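Local atomic coordinates of GTPase HflX (Sulfolobus solfataricus P2, PDB entry 2QTF), a protein that hydrolyses GTP and associates with the 50S ribosomal subunit, with a possible role in protein synthesis or ribosome biogenesis. Residues Asn38-Tyr42 with Arg69-Ile74; Asp232-Phe236 with Phe248-Leu252; Ala255-Leu261 with Ile288-Pro294. All coordinates share one frame; numbering follows the deposited sequence.

Contact 1 (Asn38-Tyr42 with Arg69-Ile74); sequences NVKFY and RHFINI
Tyr42 and His70 meet through different first torsions. In Tyr42 the ring carbon CG stands anti to the backbone N (chi1 -174°), while in His70 it lies anti to the carbonyl carbon, which brings the imidazole to the loop. CB of Tyr42 then sits above the centre of the His70 ring, 3.9 Å from the ring centroid, a CH-pi contact almost on the ring normal. The phenol ring beyond it turns an edge to the same imidazole, with the planes at 70° in a T-shaped pair. At its own rim His70 faces loop carbonyls: ND1 gives Lys40 O a weak bond, long at 3.4 Å but nearly straight at 172°.

The carbonyl of Val39 is taken by Arg69, whose NE donates to Val39 O at 2.9 Å in a noticeably bent bond. The oxygen lies close to the guanidinium plane. Arg69 gets there with a chain extended from CG to NE, which passes its CD close to the same oxygen.

The loop that presents these carbonyls is tightly wound. Asn38 forms an Asx motif, OD1 accepting from Phe41 N at 3.0 Å and weakly from Lys40 N, and the backbones of Asn38 and Tyr42 bond to each other in both directions. This turn follows strand 25-31 of the parallel sheet in the N-terminal domain and packs against helix 68-78.

One helical turn beyond His70, CB of Asn73 comes 3.8 Å from CD1 of the Phe41 ring at an oblique approach. Ile74 places CD1 3.4 Å from Phe41 O; its side chain also reaches Leu60 and Ile62 of strand 59-62, and Tyr42 touches Ile62 as well.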
loop_
_atom_site.group_PDB
_atom_site.type_symbol
_atom_site.label_atom_id
_atom_site.label_comp_id
_atom_site.label_asym_id
_atom_site.label_seq_id
_atom_site.Cartn_x
_atom_site.Cartn_y
_atom_site.Cartn_z
ATOM N N ASN A 38 -21.806 9.915 -15.961
ATOM C CA ASN A 38 -22.286 11.261 -16.286
ATOM C C ASN A 38 -21.155 12.058 -16.978
ATOM O O ASN A 38 -20.022 12.100 -16.507
ATOM C CB ASN A 38 -22.831 11.917 -14.968
ATOM C CG ASN A 38 -23.415 13.252 -15.177
ATOM O OD1 ASN A 38 -22.703 14.155 -15.556
ATOM N ND2 ASN A 38 -24.725 13.443 -14.806
ATOM N N VAL A 39 -21.476 12.749 -18.076
ATOM C CA VAL A 39 -20.446 13.396 -18.882
ATOM C C VAL A 39 -19.696 14.462 -18.119
ATOM O O VAL A 39 -18.473 14.644 -18.309
ATOM C CB VAL A 39 -21.050 14.057 -20.147
ATOM C CG1 VAL A 39 -19.920 14.621 -21.001
ATOM C CG2 VAL A 39 -21.920 13.025 -20.961
ATOM N N LYS A 40 -20.419 15.178 -17.255
ATOM C CA LYS A 40 -19.792 16.180 -16.432
ATOM C C LYS A 40 -19.243 15.632 -15.139
ATOM O O LYS A 40 -18.122 15.977 -14.771
ATOM C CB LYS A 40 -20.736 17.352 -16.113
ATOM C CG LYS A 40 -21.288 18.089 -17.354
ATOM C CD LYS A 40 -22.342 19.130 -16.923
ATOM C CE LYS A 40 -21.719 20.282 -15.998
ATOM N NZ LYS A 40 -22.646 21.394 -15.453
ATOM N N PHE A 41 -20.013 14.803 -14.426
ATOM C CA PHE A 41 -19.668 14.522 -13.039
ATOM C C PHE A 41 -19.228 13.110 -12.812
ATOM O O PHE A 41 -18.951 12.697 -11.663
ATOM C CB PHE A 41 -20.903 14.787 -12.193
ATOM C CG PHE A 41 -21.407 16.219 -12.322
ATOM C CD1 PHE A 41 -20.736 17.268 -11.688
ATOM C CD2 PHE A 41 -22.545 16.477 -13.108
ATOM C CE1 PHE A 41 -21.202 18.664 -11.778
ATOM C CE2 PHE A 41 -23.022 17.784 -13.237
ATOM C CZ PHE A 41 -22.364 18.909 -12.565
ATOM N N TYR A 42 -19.246 12.336 -13.884
ATOM C CA TYR A 42 -18.902 10.879 -13.794
ATOM C C TYR A 42 -19.951 10.093 -12.976
ATOM O O TYR A 42 -20.724 9.211 -13.514
ATOM C CB TYR A 42 -17.420 10.654 -13.209
ATOM C CG TYR A 42 -17.069 9.187 -13.278
ATOM C CD1 TYR A 42 -16.727 8.617 -14.504
ATOM C CD2 TYR A 42 -17.287 8.376 -12.248
ATOM C CE1 TYR A 42 -16.506 7.263 -14.610
ATOM C CE2 TYR A 42 -17.050 6.983 -12.304
ATOM C CZ TYR A 42 -16.693 6.454 -13.506
ATOM O OH TYR A 42 -16.498 5.111 -13.608
ATOM N N ARG A 69 -12.119 16.756 -17.254
ATOM C CA ARG A 69 -13.349 17.560 -17.108
ATOM C C ARG A 69 -14.156 16.997 -15.896
ATOM O O ARG A 69 -14.833 17.750 -15.203
ATOM C CB ARG A 69 -14.160 17.526 -18.409
ATOM C CG ARG A 69 -14.755 16.146 -18.643
ATOM C CD ARG A 69 -15.938 16.148 -19.704
ATOM N NE ARG A 69 -16.248 14.771 -20.113
ATOM C CZ ARG A 69 -15.489 14.030 -20.916
ATOM N NH1 ARG A 69 -14.344 14.522 -21.426
ATOM N NH2 ARG A 69 -15.894 12.792 -21.206
ATOM N N HIS A 70 -14.026 15.687 -15.625
ATOM C CA HIS A 70 -14.615 15.148 -14.404
ATOM C C HIS A 70 -14.022 15.736 -13.140
ATOM O O HIS A 70 -14.758 16.158 -12.228
ATOM C CB HIS A 70 -14.474 13.660 -14.310
ATOM C CG HIS A 70 -15.134 12.920 -15.408
ATOM N ND1 HIS A 70 -16.345 13.299 -15.951
ATOM C CD2 HIS A 70 -14.784 11.791 -16.025
ATOM C CE1 HIS A 70 -16.718 12.417 -16.851
ATOM N NE2 HIS A 70 -15.784 11.502 -16.929
ATOM N N PHE A 71 -12.698 15.766 -13.040
ATOM C CA PHE A 71 -12.131 16.483 -11.869
ATOM C C PHE A 71 -12.640 17.913 -11.717
ATOM O O PHE A 71 -12.889 18.386 -10.592
ATOM C CB PHE A 71 -10.604 16.544 -11.911
ATOM C CG PHE A 71 -9.938 15.297 -11.372
ATOM C CD1 PHE A 71 -9.889 15.052 -9.995
ATOM C CD2 PHE A 71 -9.353 14.384 -12.255
ATOM C CE1 PHE A 71 -9.263 13.879 -9.503
ATOM C CE2 PHE A 71 -8.732 13.188 -11.765
ATOM C CZ PHE A 71 -8.736 12.929 -10.410
ATOM N N ILE A 72 -12.649 18.676 -12.809
ATOM C CA ILE A 72 -13.046 20.063 -12.693
ATOM C C ILE A 72 -14.442 20.187 -12.112
ATOM O O ILE A 72 -14.645 20.983 -11.167
ATOM C CB ILE A 72 -12.980 20.830 -14.074
ATOM C CG1 ILE A 72 -11.483 21.089 -14.425
ATOM C CG2 ILE A 72 -13.758 22.262 -13.995
ATOM C CD1 ILE A 72 -11.159 20.914 -15.932
ATOM N N ASN A 73 -15.376 19.376 -12.621
ATOM C CA ASN A 73 -16.782 19.470 -12.280
ATOM C C ASN A 73 -17.040 18.888 -10.882
ATOM O O ASN A 73 -17.670 19.562 -10.085
ATOM C CB ASN A 73 -17.585 18.710 -13.304
ATOM C CG ASN A 73 -17.686 19.482 -14.620
ATOM O OD1 ASN A 73 -17.497 18.942 -15.707
ATOM N ND2 ASN A 73 -17.843 20.754 -14.491
ATOM N N ILE A 74 -16.473 17.696 -10.570
ATOM C CA ILE A 74 -16.572 17.123 -9.184
ATOM C C ILE A 74 -15.983 18.044 -8.112
ATOM O O ILE A 74 -16.636 18.252 -7.091
ATOM C CB ILE A 74 -15.956 15.736 -9.105
ATOM C CG1 ILE A 74 -16.626 14.848 -10.178
ATOM C CG2 ILE A 74 -15.935 15.214 -7.688
ATOM C CD1 ILE A 74 -15.966 13.421 -10.239
#

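Contact 2 (Asp232-Phe236 with Phe248-Leu252); sequences DTVGF and FFVTL. With CD (cadmium ion), chain C; ACT (acetate ion), chain H.
The segment Asp232-Phe236 holds the DxxG sequence of the G3 (Walker B) motif, Asp232 to Gly235, at the end of strand 226-232, and its Val234 and Phe236 pack on helix 245-253. Val234 is the centre of that packing. Its CG1 lies between the backbone N and the carbonyl carbon (chi1 72°) and is pressed against the helix backbone, 3.5 Å from Leu252 CA, tighter than usual for two carbons; CG2 of Thr251 lies alongside the same methyl.

Leu252 spreads its two methyls along the loop. CD2 meets the rim of the Phe236 ring in its plane, 3.9 Å from CD1 of that ring, while CD1 of Leu252 approaches CG2 of Thr233. Phe248 turns its edge to the loop, CE1 standing 3.2 Å from Gly235 O in the ring plane. That carbonyl oxygen is buried and has no hydrogen-bond partner in the model, so the ring C-H edge is its neighbour in place of a donor. A water joins the backbones where they do not touch directly, accepting from Val234 N and donating to Thr251 O.

The same loop also carries polar groups. Asp232 chelates a cadmium ion through OD1 and OD2 (2.4 and 2.3 Å), and His97 and four waters complete its shell. Gly235 N donates to an acetate oxygen at 2.8 Å; the acetate, probably from the crystallisation liquor, is also bonded by Lys192 and Thr188 of the P-loop. An anion gripped by a P-loop lysine and the glycine amide of DxxG is consistent with the gamma-phosphate position of TRAFAC GTPases, with helix 245-253 as the switch II helix.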
loop_
_atom_site.group_PDB
_atom_site.type_symbol
_atom_site.label_atom_id
_atom_site.label_comp_id
_atom_site.label_asym_id
_atom_site.label_seq_id
_atom_site.Cartn_x
_atom_site.Cartn_y
_atom_site.Cartn_z
ATOM N N ASP A 232 6.036 -0.009 8.812
ATOM C CA ASP A 232 4.947 -0.265 7.810
ATOM C C ASP A 232 5.484 0.204 6.469
ATOM O O ASP A 232 5.413 1.371 6.134
ATOM C CB ASP A 232 3.707 0.564 8.188
ATOM C CG ASP A 232 2.541 0.351 7.208
ATOM O OD1 ASP A 232 2.766 -0.387 6.216
ATOM O OD2 ASP A 232 1.452 0.985 7.265
ATOM N N THR A 233 6.027 -0.718 5.696
ATOM C CA THR A 233 6.509 -0.448 4.359
ATOM C C THR A 233 5.266 -0.495 3.421
ATOM O O THR A 233 4.266 -1.231 3.686
ATOM C CB THR A 233 7.549 -1.522 3.954
ATOM O OG1 THR A 233 8.694 -1.388 4.841
ATOM C CG2 THR A 233 8.048 -1.368 2.502
ATOM N N VAL A 234 5.371 0.266 2.312
ATOM C CA VAL A 234 4.282 0.199 1.312
ATOM C C VAL A 234 4.120 -1.265 0.812
ATOM O O VAL A 234 5.106 -2.045 0.705
ATOM C CB VAL A 234 4.516 1.251 0.172
ATOM C CG1 VAL A 234 5.736 0.803 -0.760
ATOM C CG2 VAL A 234 3.202 1.564 -0.589
ATOM N N GLY A 235 2.900 -1.681 0.503
ATOM C CA GLY A 235 2.706 -3.013 -0.063
ATOM C C GLY A 235 3.166 -3.113 -1.507
ATOM O O GLY A 235 3.413 -2.058 -2.140
ATOM N N PHE A 236 3.311 -4.351 -2.024
ATOM C CA PHE A 236 3.419 -4.625 -3.461
ATOM C C PHE A 236 1.976 -4.402 -3.981
ATOM O O PHE A 236 1.003 -4.909 -3.417
ATOM C CB PHE A 236 3.793 -6.095 -3.684
ATOM C CG PHE A 236 5.041 -6.513 -2.970
ATOM C CD1 PHE A 236 6.140 -5.695 -2.931
ATOM C CD2 PHE A 236 5.100 -7.764 -2.354
ATOM C CE1 PHE A 236 7.408 -6.118 -2.310
ATOM C CE2 PHE A 236 6.278 -8.165 -1.650
ATOM C CZ PHE A 236 7.437 -7.335 -1.655
ATOM N N PHE A 248 6.185 4.677 -7.019
ATOM C CA PHE A 248 5.953 3.405 -6.279
ATOM C C PHE A 248 7.273 2.764 -5.927
ATOM O O PHE A 248 7.584 2.470 -4.751
ATOM C CB PHE A 248 5.093 2.391 -7.133
ATOM C CG PHE A 248 5.064 1.044 -6.540
ATOM C CD1 PHE A 248 4.479 0.809 -5.275
ATOM C CD2 PHE A 248 5.699 -0.044 -7.233
ATOM C CE1 PHE A 248 4.525 -0.487 -4.658
ATOM C CE2 PHE A 248 5.740 -1.325 -6.648
ATOM C CZ PHE A 248 5.104 -1.551 -5.372
ATOM N N PHE A 249 8.085 2.512 -6.964
ATOM C CA PHE A 249 9.371 1.854 -6.701
ATOM C C PHE A 249 10.294 2.588 -5.760
ATOM O O PHE A 249 10.975 2.004 -4.896
ATOM C CB PHE A 249 10.074 1.464 -8.022
ATOM C CG PHE A 249 9.529 0.242 -8.573
ATOM C CD1 PHE A 249 9.707 -0.961 -7.889
ATOM C CD2 PHE A 249 8.722 0.263 -9.730
ATOM C CE1 PHE A 249 9.138 -2.157 -8.340
ATOM C CE2 PHE A 249 8.148 -0.926 -10.205
ATOM C CZ PHE A 249 8.363 -2.158 -9.515
ATOM N N VAL A 250 10.360 3.860 -5.889
ATOM C CA VAL A 250 11.229 4.608 -4.985
ATOM C C VAL A 250 10.742 4.548 -3.538
ATOM O O VAL A 250 11.502 4.422 -2.573
ATOM C CB VAL A 250 11.348 6.093 -5.459
ATOM C CG1 VAL A 250 12.251 6.845 -4.557
ATOM C CG2 VAL A 250 12.008 6.181 -6.869
ATOM N N THR A 251 9.444 4.692 -3.343
ATOM C CA THR A 251 8.864 4.498 -1.997
ATOM C C THR A 251 9.130 3.053 -1.473
ATOM O O THR A 251 9.454 2.876 -0.302
ATOM C CB THR A 251 7.291 4.745 -2.050
ATOM O OG1 THR A 251 7.088 6.065 -2.506
ATOM C CG2 THR A 251 6.593 4.587 -0.618
ATOM N N LEU A 252 8.860 2.045 -2.294
ATOM C CA LEU A 252 9.036 0.689 -1.868
ATOM C C LEU A 252 10.516 0.409 -1.580
ATOM O O LEU A 252 10.855 -0.339 -0.605
ATOM C CB LEU A 252 8.500 -0.291 -2.994
ATOM C CG LEU A 252 8.699 -1.812 -2.699
ATOM C CD1 LEU A 252 7.907 -2.310 -1.407
ATOM C CD2 LEU A 252 8.365 -2.662 -3.983
HETATM CD CD CD C . 0.622 0.192 5.284
HETATM C C ACT H . -0.655 -1.475 0.626
HETATM O O ACT H . 0.343 -0.918 1.273
HETATM O OXT ACT H . -0.580 -2.688 0.178
HETATM C CH3 ACT H . -1.909 -0.629 0.367
HETATM O O HOH W 1 1.598 -1.179 3.550
HETATM O O HOH W 2 7.700 2.182 1.916
HETATM O O HOH W 3 -1.058 0.118 3.445
HETATM O O HOH W 4 -0.011 -1.821 6.173
HETATM O O HOH W 5 -1.312 1.304 6.187
#

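Contact 3 (Ala255-Leu261 with Ile288-Pro294); sequences AKYSDAL and IGVSGKP
Hydrogen bonding comes from Lys293 and Pro294, at the end of the loop that leads into strand 295-300. The side chain of Lys293 runs extended and bends only at its last torsion (chi4 -62°), which brings NZ to the carbonyls of the turn at 256-258. There NZ donates to Ser258 O at 2.7 Å, approaching tilted by 21° from the carbonyl plane. Lys256 O, at the 3-10 turn, is 3.1 Å from the same NZ. Leu261 N bonds Pro294 O at 3.0 Å with an N-H...O angle of 160°. It leads into the parallel pairing of strands 260-266 and 295-300, where Leu261 is also bonded to Leu296.

Apolar contacts fill in beside these bonds. CB of Ala260 rests 4.2 Å from CB of Pro294, and both residues touch Leu351 of helix 341-355. Leu261 and Val290 reach toward each other tip to tip, CD1 to CG1 at 4.1 Å, both also touching Leu285 of helix 271-288.

Electrostatics are looser. OD1 of Asp259 is 5.5 Å from NZ of Lys293, too far for a salt bridge, and OD2 of Asp259 accepts from Ser181 N at the start of the neighbouring strand 181-185.

In the backbone, Gly289, the first residue after helix 271-288, closes it in a Schellman motif with positive phi.

Within this contact the ammonium is bonded to a carbonyl and not paired with a carboxylate, so its charge is probably offset at least partly by backbone dipoles; the bond ties the turn before one strand to the loop before the next.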
loop_
_atom_site.group_PDB
_atom_site.type_symbol
_atom_site.label_atom_id
_atom_site.label_comp_id
_atom_site.label_asym_id
_atom_site.label_seq_id
_atom_site.Cartn_x
_atom_site.Cartn_y
_atom_site.Cartn_z
ATOM N N ALA A 255 12.444 -0.057 1.700
ATOM C CA ALA A 255 12.435 -1.274 2.522
ATOM C C ALA A 255 13.886 -1.708 2.781
ATOM O O ALA A 255 14.170 -2.415 3.711
ATOM C CB ALA A 255 11.743 -2.366 1.807
ATOM N N LYS A 256 14.816 -1.304 1.917
ATOM C CA LYS A 256 16.188 -1.721 2.182
ATOM C C LYS A 256 16.824 -0.987 3.384
ATOM O O LYS A 256 17.929 -1.320 3.833
ATOM C CB LYS A 256 16.984 -1.679 0.852
ATOM C CG LYS A 256 17.267 -0.318 0.385
ATOM C CD LYS A 256 18.025 -0.449 -0.979
ATOM C CE LYS A 256 17.122 -0.248 -2.146
ATOM N NZ LYS A 256 17.860 0.440 -3.275
ATOM N N TYR A 257 16.125 -0.063 4.013
ATOM C CA TYR A 257 16.663 0.586 5.207
ATOM C C TYR A 257 16.500 -0.268 6.510
ATOM O O TYR A 257 17.104 0.038 7.562
ATOM C CB TYR A 257 15.889 1.890 5.540
ATOM C CG TYR A 257 15.969 3.017 4.516
ATOM C CD1 TYR A 257 16.949 3.032 3.547
ATOM C CD2 TYR A 257 15.019 4.049 4.530
ATOM C CE1 TYR A 257 17.004 4.081 2.601
ATOM C CE2 TYR A 257 15.051 5.104 3.616
ATOM C CZ TYR A 257 16.040 5.128 2.655
ATOM O OH TYR A 257 16.092 6.190 1.747
ATOM N N SER A 258 15.613 -1.253 6.449
ATOM C CA SER A 258 15.258 -2.056 7.603
ATOM C C SER A 258 16.328 -3.171 7.722
ATOM O O SER A 258 16.915 -3.595 6.711
ATOM C CB SER A 258 13.792 -2.576 7.443
ATOM O OG SER A 258 12.909 -1.441 7.602
ATOM N N ASP A 259 16.604 -3.649 8.936
ATOM C CA ASP A 259 17.615 -4.700 9.187
ATOM C C ASP A 259 17.128 -6.051 8.758
ATOM O O ASP A 259 17.888 -6.974 8.374
ATOM C CB ASP A 259 17.892 -4.704 10.727
ATOM C CG ASP A 259 18.534 -3.461 11.123
ATOM O OD1 ASP A 259 19.457 -3.064 10.423
ATOM O OD2 ASP A 259 18.100 -2.781 12.030
ATOM N N ALA A 260 15.811 -6.232 8.811
ATOM C CA ALA A 260 15.177 -7.500 8.344
ATOM C C ALA A 260 13.757 -7.220 7.865
ATOM O O ALA A 260 13.282 -6.130 8.101
ATOM C CB ALA A 260 15.093 -8.554 9.555
ATOM N N LEU A 261 13.083 -8.219 7.285
ATOM C CA LEU A 261 11.701 -7.993 6.794
ATOM C C LEU A 261 10.861 -9.161 7.207
ATOM O O LEU A 261 11.355 -10.346 7.332
ATOM C CB LEU A 261 11.692 -7.983 5.238
ATOM C CG LEU A 261 12.490 -6.899 4.519
ATOM C CD1 LEU A 261 12.485 -7.135 2.960
ATOM C CD2 LEU A 261 12.110 -5.488 4.924
ATOM N N ILE A 288 14.534 -4.321 -6.382
ATOM C CA ILE A 288 14.700 -3.022 -5.678
ATOM C C ILE A 288 16.033 -3.037 -4.848
ATOM O O ILE A 288 16.430 -2.032 -4.274
ATOM C CB ILE A 288 13.517 -2.673 -4.742
ATOM C CG1 ILE A 288 13.383 -3.725 -3.630
ATOM C CG2 ILE A 288 12.224 -2.499 -5.517
ATOM C CD1 ILE A 288 12.337 -3.388 -2.578
ATOM N N GLY A 289 16.703 -4.170 -4.756
ATOM C CA GLY A 289 18.063 -4.113 -4.217
ATOM C C GLY A 289 18.066 -4.630 -2.762
ATOM O O GLY A 289 19.069 -4.420 -2.034
ATOM N N VAL A 290 16.986 -5.322 -2.354
ATOM C CA VAL A 290 17.039 -6.158 -1.098
ATOM C C VAL A 290 17.959 -7.402 -1.236
ATOM O O VAL A 290 17.674 -8.354 -1.994
ATOM C CB VAL A 290 15.641 -6.596 -0.575
ATOM C CG1 VAL A 290 15.814 -7.568 0.686
ATOM C CG2 VAL A 290 14.817 -5.305 -0.255
ATOM N N SER A 291 18.999 -7.403 -0.430
ATOM C CA SER A 291 20.047 -8.409 -0.536
ATOM C C SER A 291 20.573 -8.768 0.873
ATOM O O SER A 291 20.882 -7.848 1.655
ATOM C CB SER A 291 21.192 -7.792 -1.397
ATOM O OG SER A 291 22.270 -8.720 -1.477
ATOM N N GLY A 292 20.711 -10.058 1.193
ATOM C CA GLY A 292 21.372 -10.377 2.475
ATOM C C GLY A 292 20.599 -10.001 3.764
ATOM O O GLY A 292 21.190 -10.049 4.886
ATOM N N LYS A 293 19.321 -9.568 3.642
ATOM C CA LYS A 293 18.495 -9.220 4.855
ATOM C C LYS A 293 17.775 -10.488 5.286
ATOM O O LYS A 293 17.117 -11.114 4.448
ATOM C CB LYS A 293 17.446 -8.153 4.548
ATOM C CG LYS A 293 18.095 -6.836 4.356
ATOM C CD LYS A 293 17.132 -5.652 4.281
ATOM C CE LYS A 293 17.953 -4.357 3.983
ATOM N NZ LYS A 293 18.953 -3.992 5.050
ATOM N N PRO A 294 17.800 -10.818 6.604
ATOM C CA PRO A 294 16.943 -11.945 6.968
ATOM C C PRO A 294 15.472 -11.687 6.681
ATOM O O PRO A 294 14.984 -10.571 6.967
ATOM C CB PRO A 294 17.153 -12.097 8.492
ATOM C CG PRO A 294 18.483 -11.335 8.780
ATOM C CD PRO A 294 18.542 -10.238 7.757
#

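Contacts 2 and 3 are both buried and belong to the G domain; their centres are 13 Å apart and they touch, Phe249 CD1 lying 3.8 Å from Ile288 CG2 and Thr233 meeting Ala255. Helix 245-253 of contact 2 is followed, after a short turn, by strand 260-266 of contact 3. Contact 1 stands apart in the N-terminal domain, only partly buried, its nearest atoms about 17 Å from contact 2 and about 26 Å from contact 3. The chemistry follows place: contact 1 combines an aromatic pair with helix side-chain donors to loop carbonyls, contact 2 sets apolar packing behind a metal- and anion-binding loop, and contact 3 mixes sheet bonding with a lysine on a carbonyl.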